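Long-range contacts in A-type flavoprotein (Giardia intestinalis, PDB 2Q9U), which binds flavin mononucleotide and a mu-oxo-diiron centre and, as an O2-scavenging flavodiiron protein, probably passes electrons from the flavin to the iron site to reduce oxygen: residues Arg272-Leu277 with Phe345-Phe350; Gln11-Gly16 with Asn42-Asp47; Pro147-His152 with Met211-Glu216; Tyr80-His85 with Thr105-Lys110. One frame throughout, in Å; residues are numbered along the deposited sequence.

Interaction 1 (Arg272-Leu277 with Phe345-Phe350). With FMN (flavin mononucleotide), chain F.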
# COMPACT_ATOMS: atom_id res chain seq x y z
N ARG A 272 -6.21 22.94 4.51
CA ARG A 272 -7.21 23.95 4.13
C ARG A 272 -6.55 25.28 3.70
O ARG A 272 -6.99 25.92 2.74
CB ARG A 272 -8.21 24.23 5.25
CG ARG A 272 -9.29 25.27 4.88
CD ARG A 272 -10.28 24.65 3.90
NE ARG A 272 -11.23 25.60 3.28
CZ ARG A 272 -10.94 26.47 2.30
NH1 ARG A 272 -9.70 26.60 1.82
NH2 ARG A 272 -11.90 27.23 1.81
N MET A 273 -5.50 25.68 4.40
CA MET A 273 -4.77 26.88 3.99
C MET A 273 -4.14 26.68 2.61
O MET A 273 -4.10 27.61 1.78
CB MET A 273 -3.71 27.25 4.99
CG MET A 273 -4.27 27.72 6.30
SD MET A 273 -4.80 29.43 6.16
CE MET A 273 -3.18 30.20 6.37
N ALA A 274 -3.64 25.46 2.37
CA ALA A 274 -3.09 25.10 1.06
C ALA A 274 -4.11 25.29 -0.03
O ALA A 274 -3.76 25.80 -1.11
CB ALA A 274 -2.56 23.64 1.05
N LEU A 275 -5.36 24.90 0.22
CA LEU A 275 -6.40 25.06 -0.80
C LEU A 275 -6.67 26.54 -1.12
O LEU A 275 -6.91 26.90 -2.27
CB LEU A 275 -7.72 24.36 -0.37
CG LEU A 275 -7.75 22.83 -0.38
CD1 LEU A 275 -9.01 22.32 0.35
CD2 LEU A 275 -7.69 22.29 -1.83
N ALA A 276 -6.67 27.39 -0.10
CA ALA A 276 -6.88 28.83 -0.31
C ALA A 276 -5.73 29.44 -1.12
O ALA A 276 -5.95 30.24 -2.04
CB ALA A 276 -7.03 29.57 1.06
N LEU A 277 -4.51 29.06 -0.76
CA LEU A 277 -3.33 29.50 -1.51
C LEU A 277 -3.44 29.07 -2.98
O LEU A 277 -3.12 29.84 -3.89
CB LEU A 277 -2.05 28.94 -0.88
CG LEU A 277 -0.75 29.46 -1.50
CD1 LEU A 277 0.16 30.02 -0.44
CD2 LEU A 277 -0.04 28.38 -2.25
N PHE A 345 7.69 29.23 -1.64
CA PHE A 345 6.97 29.76 -0.48
C PHE A 345 6.78 28.62 0.53
O PHE A 345 6.78 27.44 0.14
CB PHE A 345 5.62 30.32 -0.95
CG PHE A 345 4.87 31.08 0.10
CD1 PHE A 345 5.34 32.33 0.55
CD2 PHE A 345 3.69 30.57 0.62
CE1 PHE A 345 4.64 33.06 1.52
CE2 PHE A 345 2.97 31.29 1.60
CZ PHE A 345 3.45 32.53 2.06
N ALA A 346 6.67 28.97 1.81
CA ALA A 346 6.44 27.96 2.85
C ALA A 346 5.38 28.42 3.82
O ALA A 346 5.26 29.61 4.08
CB ALA A 346 7.75 27.61 3.59
N PHE A 347 4.59 27.49 4.36
CA PHE A 347 3.59 27.85 5.37
C PHE A 347 3.26 26.64 6.23
O PHE A 347 3.68 25.54 5.91
CB PHE A 347 2.31 28.41 4.71
CG PHE A 347 1.65 27.46 3.74
CD1 PHE A 347 2.10 27.37 2.41
CD2 PHE A 347 0.57 26.66 4.14
CE1 PHE A 347 1.50 26.49 1.51
CE2 PHE A 347 -0.04 25.76 3.22
CZ PHE A 347 0.41 25.70 1.90
N GLY A 348 2.53 26.84 7.33
CA GLY A 348 2.17 25.70 8.16
C GLY A 348 1.67 26.08 9.52
O GLY A 348 1.97 27.17 10.01
N ALA A 349 0.91 25.17 10.11
CA ALA A 349 0.38 25.33 11.47
C ALA A 349 1.42 24.98 12.53
O ALA A 349 2.39 24.29 12.26
CB ALA A 349 -0.87 24.46 11.63
N PHE A 350 1.22 25.45 13.75
CA PHE A 350 1.99 24.95 14.88
C PHE A 350 1.12 25.05 16.13
O PHE A 350 0.07 25.71 16.11
CB PHE A 350 3.32 25.72 15.06
CG PHE A 350 3.13 27.18 15.40
CD1 PHE A 350 2.96 28.13 14.40
CD2 PHE A 350 3.11 27.59 16.74
CE1 PHE A 350 2.79 29.50 14.73
CE2 PHE A 350 2.94 28.96 17.07
CZ PHE A 350 2.77 29.90 16.06
N1 FMN F . 3.36 21.86 17.76
C2 FMN F . 4.53 22.51 18.04
O2 FMN F . 4.55 23.76 18.03
N3 FMN F . 5.66 21.79 18.35
C4 FMN F . 5.66 20.41 18.35
O4 FMN F . 6.73 19.83 18.49
C4A FMN F . 4.46 19.73 18.05
N5 FMN F . 4.38 18.34 18.07
C5A FMN F . 3.16 17.73 17.78
C6 FMN F . 3.06 16.33 17.80
C7 FMN F . 1.84 15.69 17.50
C7M FMN F . 1.75 14.20 17.73
C8 FMN F . 0.71 16.45 17.21
C8M FMN F . -0.59 15.80 16.78
C9 FMN F . 0.80 17.84 17.20
C9A FMN F . 2.02 18.48 17.49
N10 FMN F . 2.11 19.87 17.47
C10 FMN F . 3.31 20.48 17.77
C1' FMN F . 0.93 20.74 17.16
C2' FMN F . 0.61 20.78 15.66
O2' FMN F . 1.62 21.44 14.91
C3' FMN F . -0.78 21.41 15.56
O3' FMN F . -1.71 20.43 15.99
C4' FMN F . -1.17 21.87 14.17
O4' FMN F . -2.35 22.66 14.25
C5' FMN F . -1.44 20.70 13.24
O5' FMN F . -1.58 21.18 11.92
P FMN F . -2.50 20.37 10.90
O1P FMN F . -2.14 20.88 9.52
O2P FMN F . -2.17 18.91 11.06
O3P FMN F . -3.98 20.59 11.19

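Interaction 2 (Gln11-Gly16 with Asn42-Asp47)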
# COMPACT_ATOMS: atom_id res chain seq x y z
N GLN A 11 10.51 -9.48 -33.39
CA GLN A 11 9.97 -8.15 -33.44
C GLN A 11 10.97 -7.24 -34.15
O GLN A 11 11.74 -6.52 -33.52
CB GLN A 11 9.59 -7.68 -32.02
CG GLN A 11 8.43 -8.52 -31.43
CD GLN A 11 8.10 -8.21 -29.99
OE1 GLN A 11 7.99 -7.05 -29.61
NE2 GLN A 11 7.91 -9.25 -29.18
N GLU A 12 10.93 -7.29 -35.48
CA GLU A 12 11.80 -6.46 -36.32
C GLU A 12 11.27 -5.02 -36.33
O GLU A 12 10.21 -4.74 -36.88
CB GLU A 12 11.91 -7.04 -37.74
CG GLU A 12 13.16 -6.58 -38.52
CD GLU A 12 13.26 -7.18 -39.92
OE1 GLU A 12 12.35 -7.94 -40.30
OE2 GLU A 12 14.25 -6.89 -40.64
N MET A 13 12.00 -4.10 -35.71
CA MET A 13 11.53 -2.73 -35.55
C MET A 13 11.81 -1.89 -36.78
O MET A 13 10.94 -1.11 -37.23
CB MET A 13 12.11 -2.13 -34.31
CG MET A 13 11.20 -2.51 -33.11
SD MET A 13 11.87 -1.88 -31.64
CE MET A 13 11.63 -0.10 -31.75
N ILE A 14 13.00 -2.09 -37.32
CA ILE A 14 13.40 -1.50 -38.59
C ILE A 14 14.22 -2.58 -39.31
O ILE A 14 14.63 -3.55 -38.66
CB ILE A 14 14.21 -0.18 -38.38
CG1 ILE A 14 15.36 -0.38 -37.41
CG2 ILE A 14 13.29 0.95 -37.88
CD1 ILE A 14 16.06 0.88 -36.99
N PRO A 15 14.43 -2.44 -40.63
CA PRO A 15 15.11 -3.53 -41.35
C PRO A 15 16.40 -4.00 -40.66
O PRO A 15 17.31 -3.20 -40.44
CB PRO A 15 15.39 -2.94 -42.73
CG PRO A 15 14.19 -1.99 -42.94
CD PRO A 15 14.06 -1.34 -41.55
N GLY A 16 16.38 -5.26 -40.27
CA GLY A 16 17.52 -5.96 -39.69
C GLY A 16 17.80 -5.63 -38.22
O GLY A 16 18.83 -6.05 -37.70
N ASN A 42 14.99 -2.67 -22.76
CA ASN A 42 15.07 -2.92 -24.18
C ASN A 42 16.50 -3.26 -24.55
O ASN A 42 17.44 -2.57 -24.14
CB ASN A 42 14.59 -1.70 -24.96
CG ASN A 42 13.17 -1.27 -24.58
OD1 ASN A 42 12.30 -2.10 -24.26
ND2 ASN A 42 12.93 0.03 -24.64
N SER A 43 16.64 -4.34 -25.31
CA SER A 43 17.91 -4.80 -25.87
C SER A 43 17.61 -5.01 -27.34
O SER A 43 16.48 -5.29 -27.68
CB SER A 43 18.29 -6.15 -25.24
OG SER A 43 19.42 -6.70 -25.90
N TYR A 44 18.62 -4.92 -28.20
CA TYR A 44 18.37 -4.99 -29.65
C TYR A 44 19.33 -5.96 -30.32
O TYR A 44 20.48 -6.03 -29.92
CB TYR A 44 18.50 -3.60 -30.29
CG TYR A 44 17.49 -2.64 -29.70
CD1 TYR A 44 16.16 -2.65 -30.14
CD2 TYR A 44 17.84 -1.82 -28.62
CE1 TYR A 44 15.21 -1.78 -29.56
CE2 TYR A 44 16.90 -0.97 -28.03
CZ TYR A 44 15.59 -0.97 -28.50
OH TYR A 44 14.66 -0.11 -27.92
N PHE A 45 18.83 -6.69 -31.31
CA PHE A 45 19.68 -7.55 -32.11
C PHE A 45 19.80 -7.01 -33.53
O PHE A 45 18.78 -6.75 -34.18
CB PHE A 45 19.13 -8.98 -32.13
CG PHE A 45 19.82 -9.85 -33.15
CD1 PHE A 45 21.08 -10.39 -32.90
CD2 PHE A 45 19.23 -10.05 -34.41
CE1 PHE A 45 21.75 -11.15 -33.89
CE2 PHE A 45 19.88 -10.81 -35.38
CZ PHE A 45 21.12 -11.37 -35.12
N ILE A 46 21.04 -6.84 -33.99
CA ILE A 46 21.33 -6.36 -35.34
C ILE A 46 21.78 -7.53 -36.21
O ILE A 46 22.82 -8.16 -35.95
CB ILE A 46 22.39 -5.25 -35.36
CG1 ILE A 46 21.99 -4.12 -34.41
CG2 ILE A 46 22.57 -4.71 -36.83
CD1 ILE A 46 23.13 -3.16 -34.08
N ASP A 47 20.99 -7.82 -37.24
CA ASP A 47 21.27 -8.92 -38.16
C ASP A 47 22.29 -8.41 -39.18
O ASP A 47 21.91 -7.80 -40.18
CB ASP A 47 19.97 -9.34 -38.86
CG ASP A 47 20.18 -10.44 -39.89
OD1 ASP A 47 21.30 -10.99 -39.98
OD2 ASP A 47 19.20 -10.76 -40.61

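Interaction 3 (Pro147-His152 with Met211-Glu216). With FEO (mu-oxo-diiron), chain G.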
# COMPACT_ATOMS: atom_id res chain seq x y z
N PRO A 147 30.25 8.75 -25.63
CA PRO A 147 30.21 8.79 -24.18
C PRO A 147 29.34 9.96 -23.73
O PRO A 147 29.40 11.06 -24.31
CB PRO A 147 31.68 9.00 -23.80
CG PRO A 147 32.45 8.40 -24.98
CD PRO A 147 31.63 8.92 -26.14
N VAL A 148 28.47 9.70 -22.77
CA VAL A 148 27.69 10.78 -22.16
C VAL A 148 27.91 10.70 -20.63
O VAL A 148 27.00 10.37 -19.89
CB VAL A 148 26.17 10.71 -22.58
CG1 VAL A 148 25.95 11.06 -24.11
CG2 VAL A 148 25.58 9.34 -22.27
N PRO A 149 29.14 10.97 -20.16
CA PRO A 149 29.40 10.77 -18.72
C PRO A 149 28.49 11.62 -17.84
O PRO A 149 28.23 12.78 -18.16
CB PRO A 149 30.86 11.21 -18.55
CG PRO A 149 31.15 12.06 -19.73
CD PRO A 149 30.36 11.44 -20.85
N LEU A 150 28.00 11.00 -16.77
CA LEU A 150 27.01 11.56 -15.86
C LEU A 150 25.69 11.91 -16.54
O LEU A 150 25.01 12.87 -16.17
CB LEU A 150 27.55 12.71 -14.99
CG LEU A 150 28.62 12.35 -13.96
CD1 LEU A 150 29.09 13.63 -13.27
CD2 LEU A 150 28.13 11.31 -12.90
N LEU A 151 25.31 11.09 -17.53
CA LEU A 151 23.96 11.13 -18.09
C LEU A 151 23.44 9.69 -18.20
O LEU A 151 23.25 9.19 -19.32
CB LEU A 151 23.94 11.83 -19.48
CG LEU A 151 22.56 12.25 -20.03
CD1 LEU A 151 22.00 13.37 -19.16
CD2 LEU A 151 22.67 12.71 -21.52
N HIS A 152 23.21 9.02 -17.06
CA HIS A 152 23.33 9.60 -15.72
C HIS A 152 24.49 8.99 -14.88
O HIS A 152 24.68 9.40 -13.72
CB HIS A 152 22.00 9.42 -14.97
CG HIS A 152 21.66 7.99 -14.71
ND1 HIS A 152 21.75 7.42 -13.46
CD2 HIS A 152 21.28 7.00 -15.56
CE1 HIS A 152 21.42 6.14 -13.55
NE2 HIS A 152 21.14 5.86 -14.81
N MET A 211 23.25 16.87 -20.44
CA MET A 211 22.29 16.80 -21.56
C MET A 211 22.59 17.79 -22.69
O MET A 211 22.44 17.44 -23.87
CB MET A 211 20.84 16.95 -21.08
CG MET A 211 19.79 16.87 -22.22
SD MET A 211 19.76 15.25 -23.05
CE MET A 211 19.07 14.25 -21.71
N ARG A 212 23.02 19.01 -22.32
CA ARG A 212 23.41 20.02 -23.30
C ARG A 212 24.54 19.47 -24.17
O ARG A 212 24.48 19.58 -25.41
CB ARG A 212 23.83 21.34 -22.62
CG ARG A 212 22.64 22.20 -22.13
CD ARG A 212 23.06 23.65 -21.83
NE ARG A 212 24.10 23.75 -20.80
CZ ARG A 212 23.89 23.73 -19.49
NH1 ARG A 212 22.67 23.61 -18.98
NH2 ARG A 212 24.93 23.83 -18.66
N LYS A 213 25.52 18.83 -23.53
CA LYS A 213 26.70 18.24 -24.22
C LYS A 213 26.26 17.14 -25.17
O LYS A 213 26.70 17.07 -26.32
CB LYS A 213 27.72 17.69 -23.20
CG LYS A 213 28.04 16.14 -23.22
CD LYS A 213 27.10 15.19 -22.32
CE LYS A 213 27.86 14.12 -21.56
NZ LYS A 213 28.66 14.52 -20.27
N ALA A 214 25.36 16.29 -24.68
CA ALA A 214 24.94 15.12 -25.41
C ALA A 214 24.14 15.57 -26.62
O ALA A 214 24.36 15.06 -27.72
CB ALA A 214 24.10 14.20 -24.49
N LEU A 215 23.25 16.55 -26.44
CA LEU A 215 22.45 17.06 -27.54
C LEU A 215 23.31 17.75 -28.61
O LEU A 215 23.06 17.59 -29.82
CB LEU A 215 21.33 17.99 -27.05
CG LEU A 215 20.25 17.31 -26.19
CD1 LEU A 215 19.29 18.35 -25.63
CD2 LEU A 215 19.50 16.23 -26.99
N GLU A 216 24.34 18.47 -28.17
CA GLU A 216 25.34 19.06 -29.06
C GLU A 216 25.94 17.97 -29.98
O GLU A 216 25.89 18.08 -31.21
CB GLU A 216 26.42 19.78 -28.25
CG GLU A 216 27.26 20.81 -29.02
CD GLU A 216 28.23 21.61 -28.12
OE1 GLU A 216 28.55 21.17 -26.98
OE2 GLU A 216 28.67 22.70 -28.57
FE1 FEO G . 17.99 2.13 -16.90
FE2 FEO G . 20.63 3.86 -15.49
O FEO G . 19.62 2.15 -16.02

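Interaction 4 (Tyr80-His85 with Thr105-Lys110). With FEO (mu-oxo-diiron), chain G.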
# COMPACT_ATOMS: atom_id res chain seq x y z
N TYR A 80 29.38 -9.63 -31.32
CA TYR A 80 29.52 -8.47 -30.42
C TYR A 80 28.30 -8.30 -29.51
O TYR A 80 27.13 -8.43 -29.96
CB TYR A 80 29.75 -7.16 -31.19
CG TYR A 80 31.00 -7.16 -32.04
CD1 TYR A 80 32.27 -7.17 -31.45
CD2 TYR A 80 30.93 -7.15 -33.43
CE1 TYR A 80 33.44 -7.19 -32.24
CE2 TYR A 80 32.08 -7.15 -34.22
CZ TYR A 80 33.33 -7.18 -33.61
OH TYR A 80 34.47 -7.18 -34.41
N VAL A 81 28.58 -8.00 -28.26
CA VAL A 81 27.55 -7.49 -27.32
C VAL A 81 28.04 -6.12 -26.88
O VAL A 81 29.07 -5.99 -26.20
CB VAL A 81 27.34 -8.40 -26.12
CG1 VAL A 81 26.22 -7.85 -25.22
CG2 VAL A 81 27.01 -9.82 -26.58
N VAL A 82 27.30 -5.10 -27.29
CA VAL A 82 27.61 -3.73 -26.99
C VAL A 82 26.88 -3.32 -25.71
O VAL A 82 25.65 -3.42 -25.63
CB VAL A 82 27.17 -2.79 -28.13
CG1 VAL A 82 27.33 -1.33 -27.73
CG2 VAL A 82 27.92 -3.11 -29.46
N MET A 83 27.64 -2.81 -24.75
CA MET A 83 27.12 -2.37 -23.45
C MET A 83 27.27 -0.87 -23.28
O MET A 83 28.38 -0.35 -23.29
CB MET A 83 27.83 -3.14 -22.31
CG MET A 83 27.55 -4.65 -22.29
SD MET A 83 25.81 -5.12 -22.16
CE MET A 83 25.41 -4.59 -20.50
N ASN A 84 26.14 -0.16 -23.15
CA ASN A 84 26.14 1.30 -23.11
C ASN A 84 26.28 1.81 -21.69
O ASN A 84 26.55 2.99 -21.50
CB ASN A 84 24.80 1.82 -23.67
CG ASN A 84 24.70 1.68 -25.17
OD1 ASN A 84 23.76 1.05 -25.70
ND2 ASN A 84 25.65 2.25 -25.87
N HIS A 85 26.04 0.93 -20.71
CA HIS A 85 25.77 1.38 -19.31
C HIS A 85 25.85 0.13 -18.42
O HIS A 85 25.43 -0.95 -18.83
CB HIS A 85 24.37 2.01 -19.32
CG HIS A 85 23.89 2.60 -18.02
ND1 HIS A 85 24.70 3.29 -17.15
CD2 HIS A 85 22.64 2.69 -17.52
CE1 HIS A 85 23.97 3.72 -16.12
NE2 HIS A 85 22.71 3.38 -16.33
N THR A 105 32.58 -10.84 -28.29
CA THR A 105 33.43 -9.85 -27.65
C THR A 105 32.51 -8.76 -27.09
O THR A 105 31.60 -8.30 -27.78
CB THR A 105 34.40 -9.23 -28.69
OG1 THR A 105 35.28 -10.27 -29.18
CG2 THR A 105 35.24 -8.13 -28.10
N PHE A 106 32.76 -8.37 -25.84
CA PHE A 106 31.97 -7.34 -25.17
C PHE A 106 32.60 -5.99 -25.50
O PHE A 106 33.80 -5.80 -25.30
CB PHE A 106 31.90 -7.63 -23.65
CG PHE A 106 30.98 -8.76 -23.33
CD1 PHE A 106 29.61 -8.52 -23.14
CD2 PHE A 106 31.46 -10.07 -23.31
CE1 PHE A 106 28.73 -9.59 -22.89
CE2 PHE A 106 30.60 -11.13 -23.07
CZ PHE A 106 29.22 -10.89 -22.86
N VAL A 107 31.77 -5.10 -26.04
CA VAL A 107 32.25 -3.83 -26.59
C VAL A 107 31.70 -2.71 -25.74
O VAL A 107 30.49 -2.56 -25.59
CB VAL A 107 31.72 -3.62 -28.04
CG1 VAL A 107 32.19 -2.28 -28.60
CG2 VAL A 107 32.11 -4.77 -28.96
N CYS A 108 32.60 -1.90 -25.18
CA CYS A 108 32.19 -0.78 -24.35
C CYS A 108 33.38 0.13 -24.10
O CYS A 108 34.51 -0.19 -24.50
CB CYS A 108 31.65 -1.32 -23.00
SG CYS A 108 32.84 -2.40 -22.10
N THR A 109 33.12 1.25 -23.44
CA THR A 109 34.17 2.19 -23.06
C THR A 109 34.93 1.64 -21.85
O THR A 109 34.49 0.69 -21.19
CB THR A 109 33.58 3.56 -22.67
OG1 THR A 109 32.70 3.39 -21.56
CG2 THR A 109 32.81 4.22 -23.85
N LYS A 110 36.07 2.25 -21.55
CA LYS A 110 36.90 1.81 -20.44
C LYS A 110 36.15 1.93 -19.10
O LYS A 110 36.16 1.00 -18.27
CB LYS A 110 38.21 2.59 -20.41
CG LYS A 110 39.15 2.16 -19.27
CD LYS A 110 39.42 0.66 -19.25
CE LYS A 110 40.66 0.27 -20.02
NZ LYS A 110 40.84 -1.22 -20.00
FE1 FEO G . 17.99 2.13 -16.90
FE2 FEO G . 20.63 3.86 -15.49
O FEO G . 19.62 2.15 -16.02
O HOH W 1 30.10 1.82 -23.02

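Interaction 1 (Arg272-Leu277 with Phe345-Phe350)
Helix 272-277 runs almost against the direction of strand 345-350, their axes lying 149° apart and approaching to 9.4 Å. Apolar contacts carry the meeting, and no hydrogen bond crosses it. Phe347 is central: its CG sits in the crowded position between backbone N and carbonyl carbon (chi1 58°), which lifts the ring from the strand toward the helix. Ala274 meets it at the rim, its CB in the ring plane and 3.7 Å from Phe347 CZ. The small residue is apt, because the ring tip comes up to the helix backbone, with Phe347 CZ 3.6 Å from Ala274 CA. One turn on, Leu277 has CG anti to its backbone N (chi1 -174°) and sends down CD1, which lies 3.7 Å from Phe345 CE2. It also touches the Phe347 ring, 4.2 Å from CE1, so one methyl serves two aromatic rings. Met273 offers a looser contact through CB, and its side chain also packs on Ile378 and Phe380 of strand 378-381 and on Leu389 of helix 386-409.

Past Phe347 the strand turns to the cofactor. Gly348 has backbone angles at which a side chain would collide with the carbonyl oxygen of Phe347, so glycine suits the place. Ala349 N is hydrogen-bonded to Thr270 OG1, which also binds the cofactor. Ala349 CB, 3.4 Å from FMN O5', and Phe350 CA, 3.5 Å from FMN O2', make van der Waals contacts. A helix packed on an inner strand of a five-stranded parallel sheet, with the flavin at the strand's C-terminal end, is typical of the flavodoxin-like fold.

Interaction 2 (Gln11-Gly16 with Asn42-Asp47)
Met13 stretches out toward Tyr44: chi1 and the extended chi2 carry SD to the ring, and the bend at chi3 (71°) only turns the terminal methyl. SD arrives at the edge, 3.9 Å from Tyr44 CE1 and 85° off the ring normal. This is a Met-aromatic contact of the in-plane kind, in which a polarisable sulfur meets the ring's C-H rim. Tyr44 has CG anti to its carbonyl carbon, and its hydroxyl is hydrogen-bonded to Ser228 O, so both ends of the ring are located. Both side chains touch Leu227 of strand 225-228.

Glu12, fully extended, reaches across the turn that follows it, and OE2, through its anti lone pair, accepts Gly16 N at 2.7 Å. Gly16 has a positive phi (78°), readily adopted by glycine. Its carbonyl takes a nearly straight bond from Asp47 N, 2.8 Å from Gly16 O. Ile46 CA adds a weaker C-H contact to the same oxygen. Asp47 OD2 stays 6.3 Å from Glu12 OE2, so the like charges do not meet.

The chain turns a corner at Met13, and Met13 with Ile14 forms a classic beta bulge against strand 17-24, at the outer edge of a metallo-beta-lactamase-like sandwich.

Interaction 3 (Pro147-His152 with Met211-Glu216)
A type II beta turn from Val148 to Leu151, closed by Leu151 N to Val148 O at 3.0 Å, is laid against helix 211-216. Leu150 takes the positive phi (59°) that the third position of such a turn demands. The tight part is buried and apolar. Leu151, its CG anti to the backbone N, drives CD2 to within 3.6 Å of Ala214 CB. The same CD2 lies 3.9 Å from Met211 CE, for the methionine chain bends at chi2 and chi3 and brings its methyl round to the leucine. Val148 CG1 meets the same alanine methyl, 3.7 Å from Ala214 CB; alanine is short enough to let two branched side chains share it.

Toward solvent the contact becomes polar and long-limbed. Lys213 reaches over the turn along a chain bent at chi2, chi3 and chi4, with chi1 (118°) well away from a staggered value. Its CE passes 3.4 Å from Val148 CA, and NZ donates to Pro149 O at 2.8 Å, in the carbonyl plane and on a lone pair. Pro149, which is exposed, rests its ring against the same ammonium group.

His152, preceded by a cis peptide, lies away from helix 211-216 and binds FE2 of the diiron centre through NE2, at 2.2 Å. Leu150 packs on Trp352 of a third subunit, a residue of the FMN site. The loop links strand 142-147 to strand 157-161, while Leu151 and Met211 both lean on Leu204 of helix 189-204, and Met211 continues onto helix 236-250.

Interaction 4 (Tyr80-His85 with Thr105-Lys110)
Three backbone hydrogen bonds zip strand 80-82 to strand 105-108 in parallel register. Val81 N gives to Thr105 O (3.1 Å), Val107 N to Val81 O (2.8 Å) and Met83 N to Val107 O (3.0 Å); only the last lies nearly along its C=O axis, the first two donors standing above their carbonyl planes.

Phe106 can be traced outward on the face it shares with Val81. Its CB lies 4.1 Å from Val81 O, and CG stands anti to the carbonyl carbon (chi1 -74°), turning the ring alongside the valine. CD1 then meets Val81 CB at 3.7 Å, and also has Met83 CG at the ring edge. CE1 goes on to Val81 CG1, at 3.8 Å, and the side chain also touches Trp127 of strand 127-129. Helix 94-97 connects the two strands, making a beta-alpha-beta unit of the metallo-beta-lactamase-like domain. Beta-branched valines suit these extended backbones: on the opposite face Val107 CG2 packs obliquely on Tyr80 CD1, while Val82 meets Val107.

Where the strands part, a water donates to Met83 O and accepts from Thr109 N, and the first chain runs on to His85, whose NE2 binds FE2 of the mu-oxo-diiron centre at 2.3 Å.

Overall arrangement
Interaction 1 stands apart, in the flavodoxin-like domain, its centre about 39 Å or more from the other three; it is a buried, apolar helix-on-strand contact beside FMN. Interactions 2 to 4 belong to the metallo-beta-lactamase-like domain. Interactions 2 and 4 reach the same sheet, their centres about 17 Å apart: 4 is buried and held by strand-to-strand hydrogen bonds, while 2 lies at the partly exposed edge, with one backbone bond and a sulfur contact. Interaction 3 is also only partly buried, with an apolar floor and a lysine on its solvent side. It touches interaction 4 at the iron site, where His152 and His85 bind the same iron.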